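PDB 6LSU: intracellular protein transport protein USO1 from Saccharomyces cerevisiae S288c, which is required for protein transport from the endoplasmic reticulum to the Golgi complex, this chain being the globular head of a homodimeric tether with a coiled-coil tail. Local coordinates for residues 407-412 with 495-500; 504-509 with 564-569; 512-517 with 575-580; 541-546 with 558-563. All blocks are in the same frame, centred on the assembly; numbering follows the deposited sequence.

Interaction 1: 407-412 with 495-500; sequences ILINWM and FKANLF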
loop_
_atom_site.group_PDB
_atom_site.type_symbol
_atom_site.label_atom_id
_atom_site.label_comp_id
_atom_site.label_asym_id
_atom_site.label_seq_id
_atom_site.Cartn_x
_atom_site.Cartn_y
_atom_site.Cartn_z
ATOM N N ILE A 407 2.842 21.952 5.292
ATOM C CA ILE A 407 3.299 20.796 6.136
ATOM C C ILE A 407 3.904 19.703 5.249
ATOM O O ILE A 407 4.833 19.103 5.618
ATOM C CB ILE A 407 2.185 20.220 7.007
ATOM C CG1 ILE A 407 1.518 21.305 7.846
ATOM C CG2 ILE A 407 2.727 19.103 7.915
ATOM C CD1 ILE A 407 0.552 20.747 8.796
ATOM N N LEU A 408 3.323 19.416 4.104
ATOM C CA LEU A 408 3.844 18.356 3.231
ATOM C C LEU A 408 5.286 18.711 2.843
ATOM O O LEU A 408 6.153 17.891 2.981
ATOM C CB LEU A 408 2.940 18.202 2.005
ATOM C CG LEU A 408 1.594 17.559 2.305
ATOM C CD1 LEU A 408 0.776 17.462 1.034
ATOM C CD2 LEU A 408 1.728 16.157 2.885
ATOM N N ILE A 409 5.480 19.925 2.371
ATOM C CA ILE A 409 6.783 20.406 1.843
ATOM C C ILE A 409 7.775 20.412 2.986
ATOM O O ILE A 409 8.886 19.955 2.818
ATOM C CB ILE A 409 6.613 21.781 1.201
ATOM C CG1 ILE A 409 5.769 21.634 -0.077
ATOM C CG2 ILE A 409 7.990 22.356 0.913
ATOM C CD1 ILE A 409 5.398 22.945 -0.748
ATOM N N ASN A 410 7.306 20.811 4.153
ATOM C CA ASN A 410 8.179 20.862 5.322
ATOM C C ASN A 410 8.590 19.435 5.680
ATOM O O ASN A 410 9.771 19.205 5.965
ATOM C CB ASN A 410 7.439 21.580 6.435
ATOM C CG ASN A 410 8.278 21.528 7.672
ATOM O OD1 ASN A 410 8.160 20.583 8.443
ATOM N ND2 ASN A 410 9.186 22.474 7.734
ATOM N N TRP A 411 7.652 18.513 5.720
ATOM C CA TRP A 411 7.921 17.134 6.188
ATOM C C TRP A 411 8.823 16.469 5.176
ATOM O O TRP A 411 9.863 15.898 5.603
ATOM C CB TRP A 411 6.639 16.329 6.377
ATOM C CG TRP A 411 6.017 16.574 7.705
ATOM C CD1 TRP A 411 6.207 17.642 8.517
ATOM C CD2 TRP A 411 5.057 15.740 8.358
ATOM N NE1 TRP A 411 5.432 17.531 9.641
ATOM C CE2 TRP A 411 4.747 16.353 9.581
ATOM C CE3 TRP A 411 4.467 14.523 8.038
ATOM C CZ2 TRP A 411 3.828 15.816 10.459
ATOM C CZ3 TRP A 411 3.579 13.975 8.927
ATOM C CH2 TRP A 411 3.264 14.615 10.119
ATOM N N MET A 412 8.454 16.625 3.900
ATOM C CA MET A 412 9.233 16.085 2.770
ATOM C C MET A 412 10.713 16.491 2.924
ATOM O O MET A 412 11.593 15.584 2.723
ATOM C CB MET A 412 8.688 16.575 1.422
ATOM C CG MET A 412 9.238 15.747 0.319
ATOM S SD MET A 412 8.687 16.269 -1.291
ATOM C CE MET A 412 8.990 18.013 -1.125
ATOM N N PHE A 495 7.717 28.372 9.935
ATOM C CA PHE A 495 8.704 27.303 9.625
ATOM C C PHE A 495 8.946 27.204 8.105
ATOM O O PHE A 495 8.171 27.759 7.300
ATOM C CB PHE A 495 8.227 25.969 10.202
ATOM C CG PHE A 495 7.003 25.360 9.557
ATOM C CD1 PHE A 495 6.671 25.612 8.237
ATOM C CD2 PHE A 495 6.215 24.469 10.261
ATOM C CE1 PHE A 495 5.565 25.027 7.650
ATOM C CE2 PHE A 495 5.111 23.881 9.672
ATOM C CZ PHE A 495 4.787 24.162 8.367
ATOM N N LYS A 496 9.955 26.438 7.706
ATOM C CA LYS A 496 10.474 26.394 6.322
ATOM C C LYS A 496 9.593 25.502 5.426
ATOM O O LYS A 496 9.389 24.335 5.754
ATOM C CB LYS A 496 11.911 25.870 6.347
ATOM C CG LYS A 496 12.969 26.914 6.668
ATOM C CD LYS A 496 14.269 26.330 7.207
ATOM C CE LYS A 496 15.484 26.650 6.353
ATOM N NZ LYS A 496 15.505 28.060 5.886
ATOM N N ALA A 497 9.132 26.006 4.280
ATOM C CA ALA A 497 8.424 25.180 3.265
ATOM C C ALA A 497 8.740 25.655 1.837
ATOM O O ALA A 497 7.818 25.557 1.001
ATOM C CB ALA A 497 6.934 25.200 3.520
ATOM N N ASN A 498 9.974 26.110 1.563
ATOM C CA ASN A 498 10.338 26.720 0.260
ATOM C C ASN A 498 11.380 25.872 -0.466
ATOM O O ASN A 498 12.422 25.569 0.090
ATOM C CB ASN A 498 10.779 28.184 0.385
ATOM C CG ASN A 498 10.746 28.866 -0.969
ATOM O OD1 ASN A 498 11.526 28.542 -1.865
ATOM N ND2 ASN A 498 9.766 29.730 -1.190
ATOM N N LEU A 499 11.040 25.484 -1.683
ATOM C CA LEU A 499 11.815 24.521 -2.494
ATOM C C LEU A 499 12.992 25.272 -3.104
ATOM O O LEU A 499 14.008 24.625 -3.353
ATOM C CB LEU A 499 10.922 23.921 -3.589
ATOM C CG LEU A 499 9.820 22.980 -3.118
ATOM C CD1 LEU A 499 8.757 22.763 -4.197
ATOM C CD2 LEU A 499 10.396 21.659 -2.694
ATOM N N PHE A 500 12.804 26.565 -3.394
ATOM C CA PHE A 500 13.835 27.453 -3.985
ATOM C C PHE A 500 14.933 27.701 -2.951
ATOM O O PHE A 500 16.124 27.680 -3.285
ATOM C CB PHE A 500 13.193 28.730 -4.478
ATOM C CG PHE A 500 12.460 28.547 -5.775
ATOM C CD1 PHE A 500 13.153 28.258 -6.935
ATOM C CD2 PHE A 500 11.089 28.685 -5.841
ATOM C CE1 PHE A 500 12.475 28.116 -8.137
ATOM C CE2 PHE A 500 10.421 28.490 -7.034
ATOM C CZ PHE A 500 11.111 28.233 -8.184
#

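Interaction 2: 504-509 with 564-569; sequences LNYDAE and SELLTT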
loop_
_atom_site.group_PDB
_atom_site.type_symbol
_atom_site.label_atom_id
_atom_site.label_comp_id
_atom_site.label_asym_id
_atom_site.label_seq_id
_atom_site.Cartn_x
_atom_site.Cartn_y
_atom_site.Cartn_z
ATOM N N LEU A 504 18.568 26.557 -4.407
ATOM C CA LEU A 504 19.404 27.701 -4.861
ATOM C C LEU A 504 20.274 28.239 -3.712
ATOM O O LEU A 504 20.904 29.285 -3.881
ATOM C CB LEU A 504 18.508 28.822 -5.442
ATOM C CG LEU A 504 17.665 28.460 -6.674
ATOM C CD1 LEU A 504 16.618 29.524 -6.973
ATOM C CD2 LEU A 504 18.537 28.268 -7.910
ATOM N N ASN A 505 20.265 27.599 -2.563
ATOM C CA ASN A 505 21.097 27.997 -1.403
ATOM C C ASN A 505 22.035 26.853 -1.086
ATOM O O ASN A 505 21.802 25.720 -1.575
ATOM C CB ASN A 505 20.337 28.396 -0.145
ATOM C CG ASN A 505 19.630 29.727 -0.300
ATOM O OD1 ASN A 505 19.538 30.248 -1.414
ATOM N ND2 ASN A 505 19.087 30.260 0.797
ATOM N N TYR A 506 23.105 27.203 -0.373
ATOM C CA TYR A 506 24.179 26.282 0.011
ATOM C C TYR A 506 23.857 25.865 1.438
ATOM O O TYR A 506 23.537 26.746 2.265
ATOM C CB TYR A 506 25.553 26.931 -0.168
ATOM C CG TYR A 506 26.665 26.050 0.333
ATOM C CD1 TYR A 506 27.032 24.902 -0.367
ATOM C CD2 TYR A 506 27.268 26.297 1.559
ATOM C CE1 TYR A 506 28.008 24.057 0.130
ATOM C CE2 TYR A 506 28.246 25.455 2.066
ATOM C CZ TYR A 506 28.620 24.337 1.347
ATOM O OH TYR A 506 29.598 23.516 1.833
ATOM N N ASP A 507 23.874 24.563 1.703
ATOM C CA ASP A 507 23.703 24.051 3.089
ATOM C C ASP A 507 24.946 23.213 3.365
ATOM O O ASP A 507 25.133 22.194 2.681
ATOM C CB ASP A 507 22.364 23.316 3.274
ATOM C CG ASP A 507 22.028 22.933 4.705
ATOM O OD1 ASP A 507 22.357 23.700 5.630
ATOM O OD2 ASP A 507 21.468 21.844 4.898
ATOM N N ALA A 508 25.812 23.683 4.255
ATOM C CA ALA A 508 27.128 23.064 4.520
ATOM C C ALA A 508 26.882 21.658 5.052
ATOM O O ALA A 508 27.684 20.755 4.728
ATOM C CB ALA A 508 27.883 23.893 5.525
ATOM N N GLU A 509 25.779 21.500 5.807
ATOM C CA GLU A 509 25.384 20.242 6.501
ATOM C C GLU A 509 24.382 19.459 5.644
ATOM O O GLU A 509 23.728 18.529 6.202
ATOM C CB GLU A 509 24.778 20.546 7.874
ATOM C CG GLU A 509 25.288 21.838 8.496
ATOM C CD GLU A 509 25.464 21.798 10.003
ATOM O OE1 GLU A 509 26.445 21.164 10.461
ATOM O OE2 GLU A 509 24.626 22.389 10.716
ATOM N N SER A 564 24.783 25.668 -10.973
ATOM C CA SER A 564 26.102 25.268 -11.555
ATOM C C SER A 564 27.206 25.405 -10.500
ATOM O O SER A 564 27.905 24.430 -10.265
ATOM C CB SER A 564 26.422 26.043 -12.788
ATOM O OG SER A 564 25.558 25.679 -13.866
ATOM N N GLU A 565 27.293 26.564 -9.855
ATOM C CA GLU A 565 28.191 26.826 -8.706
ATOM C C GLU A 565 27.932 25.777 -7.622
ATOM O O GLU A 565 28.912 25.133 -7.188
ATOM C CB GLU A 565 27.990 28.246 -8.161
ATOM C CG GLU A 565 29.242 29.115 -8.214
ATOM C CD GLU A 565 29.007 30.497 -8.805
ATOM O OE1 GLU A 565 28.639 30.564 -10.009
ATOM O OE2 GLU A 565 29.150 31.499 -8.054
ATOM N N LEU A 566 26.667 25.564 -7.229
ATOM C CA LEU A 566 26.296 24.553 -6.194
ATOM C C LEU A 566 26.777 23.166 -6.632
ATOM O O LEU A 566 27.402 22.474 -5.810
ATOM C CB LEU A 566 24.782 24.593 -5.959
ATOM C CG LEU A 566 24.323 25.782 -5.125
ATOM C CD1 LEU A 566 22.819 26.015 -5.254
ATOM C CD2 LEU A 566 24.769 25.626 -3.672
ATOM N N LEU A 567 26.529 22.793 -7.884
ATOM C CA LEU A 567 26.965 21.498 -8.468
ATOM C C LEU A 567 28.470 21.328 -8.246
ATOM O O LEU A 567 28.844 20.422 -7.446
ATOM C CB LEU A 567 26.613 21.462 -9.957
ATOM C CG LEU A 567 26.704 20.102 -10.623
ATOM C CD1 LEU A 567 26.518 20.211 -12.123
ATOM C CD2 LEU A 567 28.022 19.450 -10.307
ATOM N N THR A 568 29.286 22.170 -8.903
ATOM C CA THR A 568 30.772 22.046 -8.943
ATOM C C THR A 568 31.266 21.968 -7.507
ATOM O O THR A 568 31.930 20.975 -7.217
ATOM C CB THR A 568 31.447 23.210 -9.675
ATOM O OG1 THR A 568 31.036 24.475 -9.144
ATOM C CG2 THR A 568 31.148 23.188 -11.152
ATOM N N THR A 569 30.821 22.877 -6.623
ATOM C CA THR A 569 31.077 22.777 -5.160
ATOM C C THR A 569 30.706 21.402 -4.577
ATOM O O THR A 569 31.134 21.130 -3.441
ATOM C CB THR A 569 30.283 23.813 -4.369
ATOM O OG1 THR A 569 30.473 25.146 -4.853
ATOM C CG2 THR A 569 30.604 23.806 -2.898
#

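Interaction 3: 512-517 with 575-580; sequences LNPFKL and DIRIPI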
loop_
_atom_site.group_PDB
_atom_site.type_symbol
_atom_site.label_atom_id
_atom_site.label_comp_id
_atom_site.label_asym_id
_atom_site.label_seq_id
_atom_site.Cartn_x
_atom_site.Cartn_y
_atom_site.Cartn_z
ATOM N N LEU A 512 24.016 15.708 5.943
ATOM C CA LEU A 512 23.211 15.144 7.047
ATOM C C LEU A 512 21.719 14.950 6.667
ATOM O O LEU A 512 20.971 14.459 7.492
ATOM C CB LEU A 512 23.333 16.122 8.206
ATOM C CG LEU A 512 24.761 16.329 8.714
ATOM C CD1 LEU A 512 24.764 16.886 10.134
ATOM C CD2 LEU A 512 25.552 15.015 8.662
ATOM N N ASN A 513 21.289 15.391 5.490
ATOM C CA ASN A 513 19.889 15.312 5.041
ATOM C C ASN A 513 19.873 15.273 3.516
ATOM O O ASN A 513 19.198 16.065 2.879
ATOM C CB ASN A 513 19.086 16.491 5.598
ATOM C CG ASN A 513 17.611 16.387 5.293
ATOM O OD1 ASN A 513 17.167 15.398 4.694
ATOM N ND2 ASN A 513 16.861 17.399 5.698
ATOM N N PRO A 514 20.646 14.392 2.864
ATOM C CA PRO A 514 20.821 14.476 1.416
ATOM C C PRO A 514 19.461 14.531 0.693
ATOM O O PRO A 514 19.316 15.334 -0.242
ATOM C CB PRO A 514 21.638 13.217 1.050
ATOM C CG PRO A 514 21.425 12.301 2.280
ATOM C CD PRO A 514 21.323 13.246 3.454
ATOM N N PHE A 515 18.496 13.736 1.175
ATOM C CA PHE A 515 17.190 13.482 0.516
ATOM C C PHE A 515 16.399 14.798 0.374
ATOM O O PHE A 515 15.681 14.994 -0.651
ATOM C CB PHE A 515 16.470 12.347 1.252
ATOM C CG PHE A 515 16.949 11.024 0.727
ATOM C CD1 PHE A 515 16.683 10.691 -0.575
ATOM C CD2 PHE A 515 17.682 10.163 1.500
ATOM C CE1 PHE A 515 17.142 9.514 -1.105
ATOM C CE2 PHE A 515 18.141 8.974 0.964
ATOM C CZ PHE A 515 17.886 8.663 -0.342
ATOM N N LYS A 516 16.579 15.733 1.302
ATOM C CA LYS A 516 16.052 17.107 1.109
ATOM C C LYS A 516 16.318 17.606 -0.325
ATOM O O LYS A 516 15.422 18.234 -0.951
ATOM C CB LYS A 516 16.758 18.074 2.035
ATOM C CG LYS A 516 16.464 19.521 1.759
ATOM C CD LYS A 516 16.748 20.392 2.944
ATOM C CE LYS A 516 18.230 20.667 3.111
ATOM N NZ LYS A 516 18.437 21.490 4.328
ATOM N N LEU A 517 17.528 17.392 -0.842
ATOM C CA LEU A 517 17.852 17.884 -2.197
ATOM C C LEU A 517 17.191 16.959 -3.223
ATOM O O LEU A 517 16.655 17.412 -4.206
ATOM C CB LEU A 517 19.369 17.922 -2.333
ATOM C CG LEU A 517 19.959 18.835 -3.394
ATOM C CD1 LEU A 517 21.040 18.071 -4.114
ATOM C CD2 LEU A 517 18.935 19.382 -4.357
ATOM N N ASP A 575 28.284 12.559 0.562
ATOM C CA ASP A 575 27.153 11.809 -0.033
ATOM C C ASP A 575 27.112 12.034 -1.546
ATOM O O ASP A 575 27.063 13.206 -1.971
ATOM C CB ASP A 575 25.845 12.249 0.618
ATOM C CG ASP A 575 24.929 11.075 0.835
ATOM O OD1 ASP A 575 24.690 10.356 -0.164
ATOM O OD2 ASP A 575 24.564 10.846 1.998
ATOM N N ILE A 576 27.083 10.957 -2.338
ATOM C CA ILE A 576 27.196 11.081 -3.814
ATOM C C ILE A 576 25.806 11.427 -4.349
ATOM O O ILE A 576 25.672 11.854 -5.564
ATOM C CB ILE A 576 27.828 9.825 -4.447
ATOM C CG1 ILE A 576 26.797 8.846 -4.997
ATOM C CG2 ILE A 576 28.772 9.146 -3.470
ATOM C CD1 ILE A 576 27.407 7.670 -5.724
ATOM N N ARG A 577 24.817 11.305 -3.467
ATOM C CA ARG A 577 23.408 11.667 -3.743
ATOM C C ARG A 577 23.374 13.138 -4.174
ATOM O O ARG A 577 22.907 13.418 -5.301
ATOM C CB ARG A 577 22.573 11.353 -2.499
ATOM C CG ARG A 577 21.993 9.950 -2.501
ATOM C CD ARG A 577 21.284 9.631 -1.207
ATOM N NE ARG A 577 22.241 9.006 -0.322
ATOM C CZ ARG A 577 22.410 7.703 -0.192
ATOM N NH1 ARG A 577 21.668 6.848 -0.883
ATOM N NH2 ARG A 577 23.322 7.267 0.655
ATOM N N ILE A 578 23.983 14.012 -3.369
ATOM C CA ILE A 578 24.013 15.489 -3.570
ATOM C C ILE A 578 24.419 15.851 -4.991
ATOM O O ILE A 578 23.667 16.552 -5.673
ATOM C CB ILE A 578 24.907 16.126 -2.499
ATOM C CG1 ILE A 578 24.441 15.692 -1.119
ATOM C CG2 ILE A 578 24.957 17.631 -2.657
ATOM C CD1 ILE A 578 24.982 16.533 0.030
ATOM N N PRO A 579 25.629 15.444 -5.464
ATOM C CA PRO A 579 26.051 15.654 -6.854
ATOM C C PRO A 579 25.126 15.036 -7.903
ATOM O O PRO A 579 24.892 15.678 -8.909
ATOM C CB PRO A 579 27.383 14.907 -6.993
ATOM C CG PRO A 579 27.882 14.723 -5.588
ATOM C CD PRO A 579 26.675 14.778 -4.673
ATOM N N ILE A 580 24.640 13.815 -7.673
ATOM C CA ILE A 580 23.737 13.097 -8.646
ATOM C C ILE A 580 22.448 13.919 -8.820
ATOM O O ILE A 580 21.928 14.064 -9.969
ATOM C CB ILE A 580 23.413 11.667 -8.171
ATOM C CG1 ILE A 580 24.663 10.784 -8.167
ATOM C CG2 ILE A 580 22.301 11.067 -9.017
ATOM C CD1 ILE A 580 24.419 9.372 -7.646
#

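Interaction 4: 541-546 with 558-563; sequences ITRNVT and KAIQTI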
loop_
_atom_site.group_PDB
_atom_site.type_symbol
_atom_site.label_atom_id
_atom_site.label_comp_id
_atom_site.label_asym_id
_atom_site.label_seq_id
_atom_site.Cartn_x
_atom_site.Cartn_y
_atom_site.Cartn_z
ATOM N N ILE A 541 9.719 30.138 -15.496
ATOM C CA ILE A 541 9.590 30.805 -14.167
ATOM C C ILE A 541 10.786 30.438 -13.293
ATOM O O ILE A 541 11.185 31.257 -12.448
ATOM C CB ILE A 541 8.258 30.419 -13.470
ATOM C CG1 ILE A 541 7.057 30.966 -14.241
ATOM C CG2 ILE A 541 8.259 30.890 -12.009
ATOM C CD1 ILE A 541 5.731 30.453 -13.742
ATOM N N THR A 542 11.269 29.203 -13.398
ATOM C CA THR A 542 12.310 28.665 -12.486
ATOM C C THR A 542 13.633 29.248 -12.954
ATOM O O THR A 542 14.414 29.719 -12.091
ATOM C CB THR A 542 12.348 27.132 -12.461
ATOM O OG1 THR A 542 11.087 26.632 -12.014
ATOM C CG2 THR A 542 13.447 26.616 -11.549
ATOM N N ARG A 543 13.811 29.292 -14.277
ATOM C CA ARG A 543 15.013 29.878 -14.936
ATOM C C ARG A 543 15.178 31.341 -14.491
ATOM O O ARG A 543 16.297 31.749 -14.088
ATOM C CB ARG A 543 14.935 29.748 -16.461
ATOM C CG ARG A 543 16.297 29.737 -17.125
ATOM C CD ARG A 543 16.318 29.374 -18.602
ATOM N NE ARG A 543 15.472 30.248 -19.398
ATOM C CZ ARG A 543 15.662 31.559 -19.590
ATOM N NH1 ARG A 543 16.686 32.193 -19.047
ATOM N NH2 ARG A 543 14.793 32.246 -20.311
ATOM N N ASN A 544 14.131 32.142 -14.535
ATOM C CA ASN A 544 14.318 33.619 -14.442
ATOM C C ASN A 544 14.327 34.053 -12.978
ATOM O O ASN A 544 14.232 35.238 -12.731
ATOM C CB ASN A 544 13.351 34.350 -15.376
ATOM C CG ASN A 544 13.693 34.025 -16.826
ATOM O OD1 ASN A 544 14.857 34.142 -17.239
ATOM N ND2 ASN A 544 12.713 33.552 -17.592
ATOM N N VAL A 545 14.500 33.121 -12.048
ATOM C CA VAL A 545 14.719 33.461 -10.619
ATOM C C VAL A 545 16.193 33.834 -10.429
ATOM O O VAL A 545 17.095 33.106 -10.932
ATOM C CB VAL A 545 14.297 32.313 -9.678
ATOM C CG1 VAL A 545 14.962 32.413 -8.332
ATOM C CG2 VAL A 545 12.796 32.267 -9.497
ATOM N N THR A 546 16.422 34.888 -9.652
ATOM C CA THR A 546 17.751 35.455 -9.312
ATOM C C THR A 546 17.974 35.286 -7.805
ATOM O O THR A 546 16.972 35.294 -7.063
ATOM C CB THR A 546 17.760 36.926 -9.721
ATOM O OG1 THR A 546 16.820 37.510 -8.810
ATOM C CG2 THR A 546 17.367 37.153 -11.170
ATOM N N LYS A 558 21.319 34.221 -11.668
ATOM C CA LYS A 558 20.142 33.456 -12.172
ATOM C C LYS A 558 20.193 31.988 -11.712
ATOM O O LYS A 558 21.268 31.533 -11.292
ATOM C CB LYS A 558 20.129 33.428 -13.698
ATOM C CG LYS A 558 19.233 34.445 -14.375
ATOM C CD LYS A 558 19.286 34.304 -15.894
ATOM C CE LYS A 558 18.038 34.771 -16.604
ATOM N NZ LYS A 558 17.442 35.969 -15.962
ATOM N N ALA A 559 19.083 31.252 -11.844
ATOM C CA ALA A 559 18.906 29.913 -11.232
ATOM C C ALA A 559 19.969 28.938 -11.770
ATOM O O ALA A 559 20.690 28.292 -10.957
ATOM C CB ALA A 559 17.502 29.404 -11.496
ATOM N N ILE A 560 20.070 28.807 -13.097
ATOM C CA ILE A 560 20.921 27.766 -13.718
ATOM C C ILE A 560 22.405 27.999 -13.390
ATOM O O ILE A 560 23.153 27.018 -13.348
ATOM C CB ILE A 560 20.716 27.728 -15.232
ATOM C CG1 ILE A 560 19.338 27.146 -15.558
ATOM C CG2 ILE A 560 21.857 26.935 -15.884
ATOM C CD1 ILE A 560 19.132 26.766 -17.014
ATOM N N GLN A 561 22.851 29.236 -13.246
ATOM C CA GLN A 561 24.276 29.526 -12.933
ATOM C C GLN A 561 24.508 29.294 -11.430
ATOM O O GLN A 561 25.469 28.626 -11.068
ATOM C CB GLN A 561 24.666 30.935 -13.396
ATOM C CG GLN A 561 25.991 30.963 -14.153
ATOM C CD GLN A 561 25.938 30.134 -15.416
ATOM O OE1 GLN A 561 26.578 29.090 -15.533
ATOM N NE2 GLN A 561 25.151 30.596 -16.373
ATOM N N THR A 562 23.597 29.738 -10.587
ATOM C CA THR A 562 23.581 29.412 -9.127
ATOM C C THR A 562 23.629 27.889 -8.864
ATOM O O THR A 562 24.342 27.439 -7.949
ATOM C CB THR A 562 22.332 29.957 -8.440
ATOM O OG1 THR A 562 22.086 31.329 -8.750
ATOM C CG2 THR A 562 22.457 29.852 -6.937
ATOM N N ILE A 563 22.864 27.099 -9.587
ATOM C CA ILE A 563 22.846 25.608 -9.431
ATOM C C ILE A 563 24.215 25.078 -9.898
ATOM O O ILE A 563 24.722 24.105 -9.254
ATOM C CB ILE A 563 21.665 24.989 -10.230
ATOM C CG1 ILE A 563 20.327 25.315 -9.560
ATOM C CG2 ILE A 563 21.804 23.486 -10.426
ATOM C CD1 ILE A 563 19.133 25.199 -10.478
#

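Interaction 1: 407-412 with 495-500
N410 and the backbone of K496 make the one hydrogen bond between these segments: ND2 of N410 donates to K496 O at 2.7 Å, nearly straight (172°), with the acceptor almost in the plane of the amide. CG of N410 stands anti to its own backbone N (chi1 175°), which turns the amide toward residues 495-497 and lets ND2 also lie over one face of the F495 ring, toward its rim. An alanine here would probably leave K496 O without this donor and that ring face without its amide cover.

The tighter packing is apolar. CG2 of I409 meets CB of A497 at 4.0 Å and also lies against the A497 carbonyl; the small methyl of A497 lets the chain run close to the helix. L499 brings CD2 to within 4.2 Å of CE of M412, a flexible thioether that can fill an irregular space.

F495 and K496 form the looser, exposed side. The ring touches I407 at its far end, CZ to CG1 at 4.4 Å, and the lysine extends to solvent, with a long, weak ion pair to E501.

Behind the contact, I407 packs on V381 of strand 380-384, I409 and L499 meet F445 of helix 439-459, and L499 continues onto I523 of helix 514-528.

Interaction 2: 504-509 with 564-569
L566, on helix 559-568, provides most of the apolar contact with the chain leaving helix 499-504. Its two methyls divide the work. CD1 of L566 lies 3.7 Å from the backbone atom C of L504. CD2 of L566 packs against the backbone O of N505 at 3.6 Å and comes to 3.8 Å from CB of Y506, touching that residue's CA as well. CD2 sits at the edge of the tyrosine ring, near its plane. A branched leucine suits this place because its two methyls can cover residues 504-506 together. Farther along the ring, CE1 of Y506 meets CG2 of T569 at 4.0 Å, the two side chains crossing at about a right angle at the solvent side.

The fold here is an armadillo-type helical solenoid: residues 504-509 belong to the eighth armadillo (ARM) repeat and 564-569 to the ninth, and L566 also touches Y582 of the following helix 577-590.

No hydrogen bond crosses between the segments, and the polar bonds described here are internal to 564-569. E565 O is gripped by three donors: the backbone N of T569, OG1 of T568 at 3.0 Å and OG1 of T569 at 2.8 Å, the last standing above the carbonyl plane. In T569, OG1 lies beside the backbone N (chi1 -53°), which leaves CG2 anti to it and directed at Y506; one threonine gives its hydroxyl to the helix and its methyl to the tyrosine.

Interaction 3: 512-517 with 575-580
D575 and R577, which face P514 and F515 across the contact, are joined at OD1 of D575, where R577 grips twice. NE of R577 forms a salt bridge with OD1 of D575 at 2.8 Å, though the angle of 129° makes it a weak hydrogen bond, and the backbone N of R577 adds a long, weak capping bond to OD1 at 3.4 Å. The other oxygen of D575, OD2, lies at the edge of the guanidinium and packs against CG of P514 at 3.5 Å. An alanine in place of D575 would probably leave NE of R577 without its carboxylate, remove the weak capping bond to R577 N ahead of the helix and uncover part of the proline ring.

P514 fits its site because a residue directly after an N-cap, here N513, needs no backbone N-H for the helix. CB of P514 also reaches CG1 of I578 at 4.3 Å. Two helix starts are thus set against each other, helix 514-528 and helix 577-590, joining the eighth and ninth armadillo (ARM) repeats of the head. Both side-chain caps, of N513 to K516 N and of D575 to R577 N, are weak.

Apolar contacts flank the proline. CZ of the F515 ring lies 3.6 Å from CD of R577, the two side chains crossing obliquely. The ring and guanidinium planes are 38° apart. Three residues after P514, L517 has CG anti to its backbone N (chi1 -158°), and its CD1 meets CG2 of I578 at 4.2 Å. R577 has a second acidic partner, NH2 bonding to D692, while L517 continues onto S581 and Y582.

Interaction 4: 541-546 with 558-563
K558, R543 and A559 give up the most surface to this contact. The long chain of K558 runs beside N544, both side chains pointing the same way, and CE of K558 comes to 3.3 Å from OD1 of N544 and 3.8 Å from NH1 of R543. Lysine suits the place because its methylenes can lie over R543 O and V545 O while NZ ends near OD1 of N544. NZ of K558 and NH1 of R543 are like charges 4.9 Å apart, and the repulsion is probably eased by the salt bridges of R543 to E540 and to D599.

R543 uses its aliphatic part as well: CG, anti to the backbone N (chi1 -154°), lies 4.1 Å from CD1 of I560. One face of its guanidinium is covered toward the rim by CG of N544.

A559 turns its methyl toward the last turn of helix 535-543, where CB meets the carbonyl oxygen of T542. A small residue lets the two backbones approach, and the CA atoms of R543 and A559 are 5.4 Å apart.

At the start of the second helix, K558 O accepts from both N and OG1 of T562, the hydroxyl at 2.7 Å. Alongside, T546 and K558 form an antiparallel non-hydrogen-bonded pair, with V545 O receiving a CA-H...O contact from K558. The arrangement is a short two-stranded antiparallel ribbon, 546-547 with 557-558, linking two successive helices of an armadillo-type solenoid.

From the N terminus, interaction 1 comes first: it closes a loop of some eighty residues, bringing residues 495-500 back to helix 404-414 before any other contact opens. Interactions 2 and 3 then open in turn. Of the remaining three, interaction 4 opens last and closes first, so its short loop lies within both of the others. Interaction 2 closes next, then interaction 3, and these two cross. The D507-K516 salt bridge joins interactions 2 and 3, L504 packs on V545 and A559 to join 2 and 4, and F500 meets T542 between 1 and 4. Interaction 1 ties ARM repeats 7 and 8, interactions 2 and 3 tie 8 and 9, and interaction 4 joins helix 535-543 to helix 559-568 in repeat 9.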